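Local coordinates for uncharacterized protein YhfS (PDB 4J8L) that is of unknown function but binds pyridoxal phosphate covalently through a lysine and may, like relatives of its family, have cysteine synthase activity, at residues D23-H28 / E56-D61; R92-D97 / T114-D119; Q133-A138 / A163-L168; A247-V252 / R339-R344; E254-L259 / E348-I353. One frame throughout, in Å; residues are numbered along the deposited sequence.

Interaction 1: residues D23-H28 / E56-D61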
# COMPACT_ATOMS: atom_id res chain seq x y z
N ASP A 23 -7.25 16.01 13.96
CA ASP A 23 -7.34 16.19 15.41
C ASP A 23 -6.00 15.92 16.07
O ASP A 23 -5.58 16.64 16.99
CB ASP A 23 -8.41 15.27 16.01
CG ASP A 23 -8.69 15.59 17.46
OD1 ASP A 23 -8.22 14.85 18.36
OD2 ASP A 23 -9.39 16.60 17.73
N SER A 24 -5.32 14.88 15.59
CA SER A 24 -4.00 14.57 16.10
C SER A 24 -3.00 15.68 15.78
O SER A 24 -2.15 16.01 16.61
CB SER A 24 -3.50 13.24 15.55
OG SER A 24 -2.27 12.91 16.17
N ILE A 25 -3.08 16.24 14.57
CA ILE A 25 -2.23 17.36 14.22
C ILE A 25 -2.43 18.52 15.22
O ILE A 25 -1.46 19.06 15.75
CB ILE A 25 -2.48 17.84 12.79
CG1 ILE A 25 -2.05 16.75 11.80
CG2 ILE A 25 -1.74 19.13 12.51
CD1 ILE A 25 -2.38 17.12 10.34
N CYS A 26 -3.68 18.84 15.52
CA CYS A 26 -3.96 19.94 16.43
C CYS A 26 -3.36 19.69 17.82
O CYS A 26 -2.91 20.63 18.49
CB CYS A 26 -5.47 20.16 16.57
SG CYS A 26 -6.28 20.76 15.07
N ARG A 27 -3.37 18.44 18.24
CA ARG A 27 -2.94 18.10 19.59
C ARG A 27 -1.42 18.04 19.73
O ARG A 27 -0.89 17.99 20.84
CB ARG A 27 -3.58 16.78 20.03
CG ARG A 27 -5.02 16.97 20.50
CD ARG A 27 -5.62 15.68 21.05
NE ARG A 27 -5.95 14.74 19.99
CZ ARG A 27 -5.22 13.67 19.69
NH1 ARG A 27 -4.13 13.39 20.40
NH2 ARG A 27 -5.59 12.86 18.71
N HIS A 28 -0.72 18.06 18.60
CA HIS A 28 0.74 17.98 18.59
C HIS A 28 1.43 19.23 18.07
O HIS A 28 2.63 19.39 18.27
CB HIS A 28 1.20 16.76 17.76
CG HIS A 28 0.89 15.45 18.41
ND1 HIS A 28 -0.32 14.81 18.26
CD2 HIS A 28 1.63 14.68 19.24
CE1 HIS A 28 -0.31 13.69 18.96
NE2 HIS A 28 0.86 13.59 19.56
N GLU A 56 6.01 12.40 13.27
CA GLU A 56 6.06 10.99 13.64
C GLU A 56 5.13 10.69 14.82
O GLU A 56 4.44 9.67 14.81
CB GLU A 56 7.51 10.56 13.93
CG GLU A 56 8.33 10.49 12.64
CD GLU A 56 9.82 10.46 12.87
OE1 GLU A 56 10.28 10.78 13.99
OE2 GLU A 56 10.55 10.10 11.91
N GLN A 57 5.07 11.61 15.79
CA GLN A 57 4.14 11.47 16.90
C GLN A 57 2.70 11.47 16.41
O GLN A 57 1.86 10.71 16.89
CB GLN A 57 4.36 12.57 17.95
CG GLN A 57 5.67 12.39 18.73
CD GLN A 57 6.01 13.59 19.58
OE1 GLN A 57 5.26 14.56 19.63
NE2 GLN A 57 7.15 13.53 20.26
N VAL A 58 2.40 12.36 15.46
CA VAL A 58 1.05 12.42 14.91
C VAL A 58 0.70 11.12 14.19
O VAL A 58 -0.40 10.58 14.36
CB VAL A 58 0.89 13.60 13.93
CG1 VAL A 58 -0.42 13.50 13.18
CG2 VAL A 58 0.96 14.92 14.68
N LEU A 59 1.62 10.63 13.38
CA LEU A 59 1.39 9.37 12.67
C LEU A 59 1.13 8.23 13.65
O LEU A 59 0.20 7.44 13.46
CB LEU A 59 2.58 9.01 11.77
CG LEU A 59 2.82 9.95 10.60
CD1 LEU A 59 3.95 9.41 9.73
CD2 LEU A 59 1.56 10.10 9.80
N ALA A 60 1.94 8.13 14.70
CA ALA A 60 1.75 7.07 15.68
C ALA A 60 0.37 7.16 16.32
O ALA A 60 -0.35 6.17 16.43
CB ALA A 60 2.83 7.13 16.76
N ASP A 61 0.01 8.37 16.72
CA ASP A 61 -1.27 8.61 17.35
C ASP A 61 -2.43 8.26 16.41
O ASP A 61 -3.36 7.56 16.79
CB ASP A 61 -1.34 10.07 17.81
CG ASP A 61 -2.59 10.38 18.60
OD1 ASP A 61 -3.06 11.54 18.54
OD2 ASP A 61 -3.09 9.47 19.29
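The imidazole of His28 lies with one face over the helix 50-62 backbone, above Val58 CA and with Gln57 C offset toward its rim. His28 CB meets Val58 CG2 at 3.6 Å, and ring atom CD2 comes near Gln57 CB. The ring is held from its own helix, ND1 giving a bond to Ser24 O that runs in the ring plane. Val58 also turns CG1 to Ile25 CG1, 3.9 Å away. The two segments run roughly antiparallel, their axes 9.1 Å apart at closest approach and 138° between directions, and Leu236 of helix 229-261 touches both Ile25 and Val58. On the more exposed side a salt-bridge network of Asp23, Arg27 and Asp61 links the two helices. Asp61 CG stands anti to the backbone N (chi1 -174°), toward helix 11-28. Asp61 OD1 accepts from Ser24 OG at 2.8 Å on its anti side, and on its syn side from Arg27 NH1 at 2.8 Å and NH2 at 2.9 Å. The guanidinium approaches end-on, its plane 88° from that of the carboxylate. An alanine at Asp61 would probably leave the Ser24 hydroxyl without its acceptor and Arg27 with a single carboxylate mate. That mate is Asp23 OD1, which Arg27 NE reaches at 2.8 Å.

Interaction 2: residues R92-D97 / T114-D119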
# COMPACT_ATOMS: atom_id res chain seq x y z
N ARG A 92 15.12 -16.76 10.40
CA ARG A 92 14.03 -17.38 9.66
C ARG A 92 12.79 -16.50 9.62
O ARG A 92 12.25 -16.11 10.66
CB ARG A 92 13.71 -18.75 10.26
CG ARG A 92 14.91 -19.69 10.27
CD ARG A 92 14.84 -20.71 11.40
NE ARG A 92 13.77 -21.68 11.20
CZ ARG A 92 13.82 -22.68 10.32
NH1 ARG A 92 14.89 -22.83 9.55
NH2 ARG A 92 12.81 -23.53 10.21
N LEU A 93 12.35 -16.19 8.40
CA LEU A 93 11.20 -15.32 8.19
C LEU A 93 10.04 -16.10 7.59
O LEU A 93 10.19 -16.76 6.57
CB LEU A 93 11.58 -14.16 7.26
CG LEU A 93 10.43 -13.22 6.88
CD1 LEU A 93 10.00 -12.36 8.08
CD2 LEU A 93 10.79 -12.35 5.68
N LEU A 94 8.89 -16.02 8.24
CA LEU A 94 7.69 -16.66 7.70
C LEU A 94 7.01 -15.75 6.67
O LEU A 94 6.78 -14.57 6.93
CB LEU A 94 6.72 -17.00 8.82
CG LEU A 94 5.43 -17.70 8.38
CD1 LEU A 94 5.66 -19.19 8.21
CD2 LEU A 94 4.30 -17.44 9.36
N VAL A 95 6.69 -16.32 5.51
CA VAL A 95 5.94 -15.61 4.48
C VAL A 95 4.81 -16.48 3.92
O VAL A 95 4.82 -17.71 4.06
CB VAL A 95 6.83 -15.13 3.30
CG1 VAL A 95 7.86 -14.12 3.77
CG2 VAL A 95 7.52 -16.32 2.65
N HIS A 96 3.85 -15.81 3.29
CA HIS A 96 2.71 -16.47 2.67
C HIS A 96 3.13 -17.23 1.41
O HIS A 96 4.12 -16.87 0.76
CB HIS A 96 1.66 -15.40 2.34
CG HIS A 96 0.47 -15.90 1.58
ND1 HIS A 96 -0.19 -17.07 1.89
CD2 HIS A 96 -0.20 -15.36 0.53
CE1 HIS A 96 -1.20 -17.24 1.06
NE2 HIS A 96 -1.23 -16.21 0.22
N ASP A 97 2.39 -18.29 1.08
CA ASP A 97 2.65 -19.09 -0.12
C ASP A 97 2.11 -18.40 -1.37
O ASP A 97 1.07 -18.77 -1.91
CB ASP A 97 2.03 -20.49 0.03
CG ASP A 97 2.44 -21.44 -1.08
OD1 ASP A 97 3.32 -21.10 -1.90
OD2 ASP A 97 1.88 -22.56 -1.13
N THR A 114 16.39 -17.07 5.80
CA THR A 114 15.79 -18.32 5.39
C THR A 114 14.28 -18.13 5.39
O THR A 114 13.72 -17.69 6.39
CB THR A 114 16.15 -19.45 6.36
OG1 THR A 114 17.56 -19.69 6.30
CG2 THR A 114 15.41 -20.73 6.01
N LEU A 115 13.63 -18.44 4.28
CA LEU A 115 12.18 -18.28 4.20
C LEU A 115 11.45 -19.56 4.61
O LEU A 115 11.82 -20.67 4.22
CB LEU A 115 11.74 -17.87 2.80
CG LEU A 115 12.22 -16.49 2.34
CD1 LEU A 115 11.60 -16.13 0.99
CD2 LEU A 115 11.90 -15.44 3.39
N ILE A 116 10.41 -19.38 5.41
CA ILE A 116 9.49 -20.46 5.76
C ILE A 116 8.15 -20.07 5.17
O ILE A 116 7.62 -19.00 5.46
CB ILE A 116 9.34 -20.60 7.28
CG1 ILE A 116 10.69 -20.89 7.93
CG2 ILE A 116 8.33 -21.69 7.62
CD1 ILE A 116 10.64 -20.89 9.45
N THR A 117 7.59 -20.95 4.35
CA THR A 117 6.39 -20.61 3.60
C THR A 117 5.19 -21.43 4.07
O THR A 117 5.32 -22.61 4.37
CB THR A 117 6.63 -20.88 2.10
OG1 THR A 117 7.69 -20.05 1.63
CG2 THR A 117 5.39 -20.59 1.30
N VAL A 118 4.03 -20.78 4.15
CA VAL A 118 2.78 -21.47 4.47
C VAL A 118 1.62 -20.68 3.87
O VAL A 118 1.72 -19.47 3.66
CB VAL A 118 2.60 -21.62 6.00
CG1 VAL A 118 2.43 -20.26 6.66
CG2 VAL A 118 1.41 -22.53 6.32
N ASP A 119 0.52 -21.36 3.57
CA ASP A 119 -0.66 -20.71 3.01
C ASP A 119 -1.42 -19.96 4.11
O ASP A 119 -2.08 -20.57 4.94
CB ASP A 119 -1.57 -21.78 2.39
CG ASP A 119 -2.65 -21.20 1.49
OD1 ASP A 119 -2.81 -19.96 1.46
OD2 ASP A 119 -3.34 -21.99 0.81
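Arg92 rises on the sheet face it shares with Thr114 and Ile116: CB lies 3.8 Å from Ile116 CD1, and CG passes Thr114 CB at 4.1 Å. A turn at chi3 (68°) then swings NE back to Ile116 CD1, 3.7 Å away. At the tip the guanidinium lays a face on that same methyl, with NH2 at 3.5 Å, while NH1 comes near Thr114 CG2. NH2 also gives a hydrogen bond to Gln133 O, so the charged end is tied down over an apolar side chain. An alanine at Arg92 would probably leave Gln133 O without this donor and uncover the side of Ile116 on which the guanidinium rests. The strands themselves run parallel. Leu93 N bonds to Thr114 O, Ile116 N to Leu93 O, Val95 N to Ile116 O at 2.8 Å, and Val118 N to Val95 O; the last link, Asp97 N to Val118 O, is weak. Leu94 CD1 fits between Ile116 CG2 and Val118 CG1, 3.7 Å from each. Where the strands end, His96 CE1 approaches Asp119 OD1 at 3.2 Å, though His96 ND1 is bonded to Phe120 N and Asp119 OD1 to Asn121 N. This is a beta-alpha-beta unit: the connecting helix 102-111 packs through Ile108 on Leu93 and Leu115, helix 123-133 lies against Leu94, Ile116 and Val118, and strand 137-141 flanks 92-96, with 114-118 outermost.

Interaction 3: residues Q133-A138 / A163-L168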
# COMPACT_ATOMS: atom_id res chain seq x y z
N GLN A 133 8.14 -24.97 12.85
CA GLN A 133 9.32 -24.37 12.22
C GLN A 133 9.91 -23.19 13.01
O GLN A 133 11.03 -22.76 12.73
CB GLN A 133 8.99 -23.92 10.80
CG GLN A 133 8.42 -25.02 9.91
CD GLN A 133 9.45 -26.05 9.55
OE1 GLN A 133 10.57 -25.72 9.15
NE2 GLN A 133 9.09 -27.32 9.70
N GLN A 134 9.15 -22.68 13.97
CA GLN A 134 9.61 -21.60 14.86
C GLN A 134 10.26 -20.41 14.15
O GLN A 134 11.43 -20.11 14.38
CB GLN A 134 10.58 -22.16 15.90
CG GLN A 134 9.95 -23.18 16.84
CD GLN A 134 8.97 -22.54 17.81
OE1 GLN A 134 9.35 -21.73 18.65
NE2 GLN A 134 7.70 -22.91 17.69
N PRO A 135 9.50 -19.71 13.29
CA PRO A 135 10.11 -18.57 12.60
C PRO A 135 10.48 -17.48 13.60
O PRO A 135 9.84 -17.36 14.64
CB PRO A 135 9.00 -18.09 11.66
CG PRO A 135 7.74 -18.54 12.31
CD PRO A 135 8.06 -19.84 12.98
N ASP A 136 11.51 -16.70 13.29
CA ASP A 136 11.92 -15.61 14.17
C ASP A 136 11.05 -14.36 14.00
O ASP A 136 10.93 -13.54 14.92
CB ASP A 136 13.39 -15.27 13.94
CG ASP A 136 14.31 -16.44 14.27
OD1 ASP A 136 14.45 -16.77 15.47
OD2 ASP A 136 14.87 -17.04 13.33
N ALA A 137 10.45 -14.22 12.82
CA ALA A 137 9.51 -13.14 12.56
C ALA A 137 8.63 -13.53 11.37
O ALA A 137 8.89 -14.55 10.70
CB ALA A 137 10.25 -11.83 12.26
N ALA A 138 7.60 -12.74 11.12
CA ALA A 138 6.71 -12.96 9.99
C ALA A 138 6.45 -11.67 9.24
O ALA A 138 6.39 -10.60 9.83
CB ALA A 138 5.38 -13.56 10.45
N ALA A 163 1.26 -17.14 18.97
CA ALA A 163 2.44 -17.99 18.94
C ALA A 163 3.71 -17.22 19.31
O ALA A 163 4.80 -17.79 19.38
CB ALA A 163 2.58 -18.63 17.59
N GLY A 164 3.56 -15.92 19.54
CA GLY A 164 4.68 -15.08 19.93
C GLY A 164 5.66 -14.79 18.82
O GLY A 164 6.84 -14.56 19.07
N VAL A 165 5.19 -14.80 17.57
CA VAL A 165 6.05 -14.48 16.44
C VAL A 165 5.84 -13.02 16.04
O VAL A 165 4.74 -12.64 15.65
CB VAL A 165 5.73 -15.39 15.23
CG1 VAL A 165 6.58 -15.00 14.03
CG2 VAL A 165 5.96 -16.85 15.60
N PRO A 166 6.90 -12.20 16.15
CA PRO A 166 6.79 -10.78 15.79
C PRO A 166 6.37 -10.64 14.34
O PRO A 166 6.88 -11.38 13.49
CB PRO A 166 8.21 -10.25 15.98
CG PRO A 166 8.84 -11.20 16.95
CD PRO A 166 8.25 -12.54 16.63
N ALA A 167 5.47 -9.71 14.05
CA ALA A 167 4.92 -9.59 12.70
C ALA A 167 5.02 -8.17 12.15
O ALA A 167 4.69 -7.20 12.83
CB ALA A 167 3.48 -10.07 12.67
N LEU A 168 5.48 -8.08 10.91
CA LEU A 168 5.49 -6.82 10.18
C LEU A 168 4.47 -6.89 9.06
O LEU A 168 4.37 -7.90 8.37
CB LEU A 168 6.88 -6.60 9.58
CG LEU A 168 7.11 -5.38 8.69
CD1 LEU A 168 8.54 -4.92 8.87
CD2 LEU A 168 6.84 -5.69 7.21
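Two backbone hydrogen bonds join Ala138 to the residues before and after Ala167: Ala138 N gives to Pro166 O at 2.8 Å, and Leu168 N to Ala138 O at 2.9 Å, the second being the straighter (172° against 146°). They make a parallel bridge between Ala138 and Ala167. Weaker C-H contacts follow the same path, Ala137 CA lying 3.3 Å from Pro166 O and Ala167 CA 3.4 Å from Ala138 O. Toward the start of the strands the ladder stops, because Pro166 has no N-H to offer Asp136 O; its CD meets that oxygen instead, at 3.3 Å. The apolar part belongs to Val165. With CG1 anti to the backbone N (chi1 177°), this methyl lies 3.7 Å from Ala137 C and touches Ala138 CB at 4.0 Å. The proline ring of Pro135 crosses the valine at about a right angle, its CG 4.1 Å from both CG1 and CG2. The contact opens a beta-alpha-beta unit: strands 137-141 and 167-170 lie side by side in the large sheet, the intervening helix 153-162 sets Leu160 against Ala138 and Ala167, Val130 of helix 123-133 touches Val165, and strand 92-96 flanks 137-141 on its other edge.

Interaction 4: residues A247-V252 / R339-R344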
# COMPACT_ATOMS: atom_id res chain seq x y z
N ALA A 247 -11.95 7.31 -1.24
CA ALA A 247 -13.34 6.86 -1.12
C ALA A 247 -14.09 7.29 -2.36
O ALA A 247 -14.95 6.57 -2.85
CB ALA A 247 -13.99 7.44 0.12
N VAL A 248 -13.76 8.47 -2.88
CA VAL A 248 -14.37 8.92 -4.12
C VAL A 248 -14.00 7.93 -5.24
O VAL A 248 -14.85 7.53 -6.03
CB VAL A 248 -13.91 10.35 -4.49
CG1 VAL A 248 -14.33 10.70 -5.92
CG2 VAL A 248 -14.48 11.37 -3.51
N GLN A 249 -12.73 7.53 -5.26
CA GLN A 249 -12.25 6.61 -6.29
C GLN A 249 -12.92 5.25 -6.17
O GLN A 249 -13.25 4.61 -7.18
CB GLN A 249 -10.72 6.44 -6.21
CG GLN A 249 -10.18 5.41 -7.22
CD GLN A 249 -8.70 5.14 -7.07
OE1 GLN A 249 -7.92 6.04 -6.79
NE2 GLN A 249 -8.31 3.89 -7.28
N ALA A 250 -13.11 4.79 -4.93
CA ALA A 250 -13.73 3.49 -4.70
C ALA A 250 -15.15 3.48 -5.26
O ALA A 250 -15.59 2.49 -5.83
CB ALA A 250 -13.73 3.14 -3.22
N GLY A 251 -15.85 4.60 -5.10
CA GLY A 251 -17.17 4.77 -5.67
C GLY A 251 -17.17 4.73 -7.19
O GLY A 251 -18.04 4.10 -7.81
N VAL A 252 -16.19 5.41 -7.79
CA VAL A 252 -16.02 5.39 -9.25
C VAL A 252 -15.80 3.96 -9.75
O VAL A 252 -16.44 3.53 -10.72
CB VAL A 252 -14.84 6.29 -9.67
CG1 VAL A 252 -14.44 6.04 -11.12
CG2 VAL A 252 -15.21 7.76 -9.47
N ARG A 339 -5.49 -3.66 -16.81
CA ARG A 339 -5.84 -3.07 -15.52
C ARG A 339 -6.21 -1.61 -15.70
O ARG A 339 -5.57 -0.90 -16.47
CB ARG A 339 -4.67 -3.16 -14.53
CG ARG A 339 -4.48 -4.54 -13.90
CD ARG A 339 -3.33 -4.53 -12.90
NE ARG A 339 -2.03 -4.38 -13.56
CZ ARG A 339 -0.86 -4.38 -12.93
NH1 ARG A 339 -0.80 -4.52 -11.60
NH2 ARG A 339 0.27 -4.24 -13.62
N ILE A 340 -7.23 -1.17 -14.97
CA ILE A 340 -7.58 0.25 -14.94
C ILE A 340 -7.66 0.76 -13.51
O ILE A 340 -8.43 0.23 -12.71
CB ILE A 340 -8.93 0.53 -15.62
CG1 ILE A 340 -8.90 0.13 -17.09
CG2 ILE A 340 -9.26 2.04 -15.56
CD1 ILE A 340 -10.22 0.34 -17.79
N ASN A 341 -6.85 1.77 -13.20
CA ASN A 341 -6.94 2.46 -11.92
C ASN A 341 -7.48 3.85 -12.23
O ASN A 341 -6.77 4.68 -12.81
CB ASN A 341 -5.57 2.54 -11.26
CG ASN A 341 -5.63 3.10 -9.83
OD1 ASN A 341 -6.50 3.90 -9.51
ND2 ASN A 341 -4.70 2.66 -8.99
N PRO A 342 -8.74 4.11 -11.86
CA PRO A 342 -9.36 5.39 -12.23
C PRO A 342 -8.64 6.62 -11.68
O PRO A 342 -8.86 7.71 -12.20
CB PRO A 342 -10.75 5.29 -11.60
CG PRO A 342 -11.02 3.81 -11.54
CD PRO A 342 -9.69 3.22 -11.18
N ASN A 343 -7.82 6.47 -10.64
CA ASN A 343 -7.20 7.63 -10.03
C ASN A 343 -8.25 8.69 -9.70
O ASN A 343 -9.24 8.36 -9.06
CB ASN A 343 -6.04 8.17 -10.87
CG ASN A 343 -4.83 7.23 -10.86
OD1 ASN A 343 -4.51 6.63 -9.83
ND2 ASN A 343 -4.16 7.09 -12.00
N ARG A 344 -8.08 9.91 -10.18
CA ARG A 344 -8.99 11.00 -9.81
C ARG A 344 -10.14 11.20 -10.80
O ARG A 344 -10.95 12.13 -10.65
CB ARG A 344 -8.24 12.33 -9.66
CG ARG A 344 -6.98 12.27 -8.79
CD ARG A 344 -7.29 12.29 -7.29
NE ARG A 344 -7.91 11.06 -6.78
CZ ARG A 344 -7.28 9.90 -6.62
NH1 ARG A 344 -7.94 8.86 -6.15
NH2 ARG A 344 -6.00 9.77 -6.95
O HOH W 1 -5.30 6.68 -7.13
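Gln249 reaches out from helix 229-261 and buries far more surface than any other residue here. Its chain is extended, with CG anti to the backbone N and CD continuing outward (chi2 -175°), which carries the amide into the bend formed by Asn341 to Arg344. OE1 accepts from Arg344 NH1 at 2.9 Å, in the carbonyl plane and on a lone pair, although the N-H is well bent from the line at 131°. A water lies within hydrogen-bonding distance of Gln249 OE1 (2.7 Å) and Asn343 OD1 and accepts from Arg344 NH2, bridging the three side chains. On the other branch NE2 stands 2.9 Å from Asn341 OD1, close, but at an angle too poor for a hydrogen bond. Asn341 OD1 accepts instead from Asn343 N at 3.1 Å, an Asx turn by which the chain leaves strand 337-341 of the four-stranded antiparallel sheet. Asn341 ND2 is bonded to Glu310, and Asn343 ND2 to Pro316 O, which ties both asparagines into the surrounding loops. Pro342, at the corner of this turn, carries the apolar half. Its CB meets Val252 CG1 at 3.8 Å, one helical turn on from Gln249, and the two side chains slide past each other in opposite directions. Ser253 of the same helix also touches Pro342, while Val252 meets Glu347 of helix 347-360.

Interaction 5: residues E254-L259 / E348-I353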
# COMPACT_ATOMS: atom_id res chain seq x y z
N GLU A 254 -16.69 1.11 -8.34
CA GLU A 254 -17.91 0.33 -8.22
C GLU A 254 -18.92 0.72 -9.30
O GLU A 254 -19.57 -0.15 -9.89
CB GLU A 254 -18.54 0.49 -6.83
CG GLU A 254 -17.71 -0.10 -5.68
CD GLU A 254 -17.85 -1.61 -5.53
OE1 GLU A 254 -18.51 -2.26 -6.38
OE2 GLU A 254 -17.30 -2.15 -4.55
N ARG A 255 -19.06 2.01 -9.58
CA ARG A 255 -20.03 2.43 -10.59
C ARG A 255 -19.60 1.99 -12.00
O ARG A 255 -20.44 1.56 -12.81
CB ARG A 255 -20.32 3.93 -10.53
CG ARG A 255 -21.10 4.33 -9.27
CD ARG A 255 -21.57 5.78 -9.29
NE ARG A 255 -20.48 6.72 -9.53
CZ ARG A 255 -19.67 7.19 -8.58
NH1 ARG A 255 -19.83 6.84 -7.31
NH2 ARG A 255 -18.69 8.02 -8.91
N LEU A 256 -18.31 2.07 -12.26
CA LEU A 256 -17.73 1.62 -13.51
C LEU A 256 -17.96 0.12 -13.69
O LEU A 256 -18.37 -0.32 -14.76
CB LEU A 256 -16.23 1.92 -13.53
CG LEU A 256 -15.42 1.48 -14.74
CD1 LEU A 256 -15.97 2.13 -16.00
CD2 LEU A 256 -13.97 1.86 -14.52
N LEU A 257 -17.69 -0.65 -12.64
CA LEU A 257 -17.91 -2.10 -12.70
C LEU A 257 -19.35 -2.44 -13.04
O LEU A 257 -19.61 -3.29 -13.90
CB LEU A 257 -17.51 -2.77 -11.38
CG LEU A 257 -17.72 -4.29 -11.32
CD1 LEU A 257 -16.81 -5.02 -12.30
CD2 LEU A 257 -17.51 -4.82 -9.90
N ALA A 258 -20.29 -1.78 -12.38
CA ALA A 258 -21.71 -2.02 -12.65
C ALA A 258 -22.08 -1.71 -14.10
O ALA A 258 -22.82 -2.47 -14.73
CB ALA A 258 -22.58 -1.21 -11.69
N LEU A 259 -21.58 -0.59 -14.61
CA LEU A 259 -21.85 -0.21 -16.00
C LEU A 259 -21.31 -1.25 -16.98
O LEU A 259 -21.99 -1.63 -17.93
CB LEU A 259 -21.28 1.17 -16.30
CG LEU A 259 -21.99 2.36 -15.65
CD1 LEU A 259 -21.12 3.61 -15.69
CD2 LEU A 259 -23.33 2.60 -16.34
N GLU A 348 -17.54 7.94 -16.11
CA GLU A 348 -17.96 8.28 -17.46
C GLU A 348 -16.75 8.58 -18.35
O GLU A 348 -16.75 8.26 -19.54
CB GLU A 348 -18.97 9.42 -17.47
CG GLU A 348 -20.25 9.14 -16.70
CD GLU A 348 -21.09 8.02 -17.30
OE1 GLU A 348 -20.81 7.58 -18.44
OE2 GLU A 348 -22.05 7.58 -16.62
N THR A 349 -15.72 9.18 -17.76
CA THR A 349 -14.47 9.42 -18.48
C THR A 349 -13.77 8.11 -18.84
O THR A 349 -13.31 7.94 -19.96
CB THR A 349 -13.51 10.30 -17.64
OG1 THR A 349 -14.03 11.63 -17.58
CG2 THR A 349 -12.11 10.35 -18.25
N VAL A 350 -13.71 7.18 -17.90
CA VAL A 350 -13.06 5.90 -18.17
C VAL A 350 -13.82 5.16 -19.26
O VAL A 350 -13.21 4.60 -20.19
CB VAL A 350 -12.95 5.03 -16.91
CG1 VAL A 350 -12.44 3.63 -17.25
CG2 VAL A 350 -12.02 5.70 -15.89
N LEU A 351 -15.14 5.17 -19.17
CA LEU A 351 -15.99 4.50 -20.16
C LEU A 351 -15.81 5.13 -21.54
O LEU A 351 -15.72 4.42 -22.55
CB LEU A 351 -17.45 4.55 -19.72
CG LEU A 351 -18.50 3.68 -20.39
CD1 LEU A 351 -18.20 2.21 -20.12
CD2 LEU A 351 -19.87 4.05 -19.86
N ARG A 352 -15.74 6.45 -21.58
CA ARG A 352 -15.56 7.16 -22.84
C ARG A 352 -14.21 6.82 -23.48
O ARG A 352 -14.13 6.53 -24.67
CB ARG A 352 -15.69 8.67 -22.66
CG ARG A 352 -15.48 9.46 -23.96
CD ARG A 352 -15.56 10.97 -23.74
NE ARG A 352 -14.55 11.46 -22.80
CZ ARG A 352 -13.25 11.57 -23.07
NH1 ARG A 352 -12.79 11.21 -24.27
NH2 ARG A 352 -12.41 12.01 -22.14
N ILE A 353 -13.15 6.87 -22.68
CA ILE A 353 -11.83 6.54 -23.21
C ILE A 353 -11.81 5.10 -23.71
O ILE A 353 -11.25 4.81 -24.78
CB ILE A 353 -10.73 6.78 -22.15
CG1 ILE A 353 -10.59 8.27 -21.85
CG2 ILE A 353 -9.40 6.23 -22.65
CD1 ILE A 353 -9.67 8.55 -20.67
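Glu348 O takes the N-H of Arg352 at 2.9 Å, an ordinary bond of helix 347-360, while the carboxylate of the same glutamate turns to the other helix, where its OE2 lies 4.2 Å from Leu259 CD1. That approach is a touch between a charged group and a methyl. It comes about because the glutamate chain is bent at chi2 (-65°), which brings CD back toward the facing helix although CB points away from it. The closest meeting is that of Leu256 with Val350. Leu256 CG stands anti to the backbone N (chi1 178°), on the way to the facing helix. Beyond it CD2 lies 3.6 Å and CD1 4.0 Å from Val350 CG1, and the two side chains cross at about a right angle. One turn further along helix 229-261, Leu259 CD1 comes to 4.4 Å from Leu351 CD2, a looser meeting, yet each of these leucines buries more surface in the contact than Val350 does. The axes of the two segments approach to 10.1 Å, with 43° between their directions. Neighbours complete the packing: Phe319 and Pro317 touch Val350, Ala264 and Val265 touch Leu351, and Glu347 lies against both Leu256 and Leu259 while pairing its carboxylate with Arg255 in a salt bridge. The segments themselves meet through methyls, without a polar bond between them. Their contact therefore rests on fit and on the burial of apolar surface, and the one charged group that comes near, Glu348 OE2, meets only a methyl of Leu259 across it.

In the fold
Interactions 2 and 3 belong together: their centres lie about 10 Å apart, and strands 92-96 and 137-141 are neighbours in the large sheet, joined by backbone bonds from Arg92 and Leu94 to Asp136 and Ala137. Interactions 4 and 5 form a second pair, also about 10 Å between centres, both using helix 229-261 and meeting where Ile340 touches Val350. Interaction 1 stands alone, yet its helices also pack on helix 229-261. Interactions 3, 4 and 5 are buried; 1 and 2 are only partly so, 2 lying at the outer strand of the large sheet. The chemistry follows: backbone ladders in 2 and 3, a salt-bridge network in 1, amides and a water in 4, almost purely apolar packing in 5.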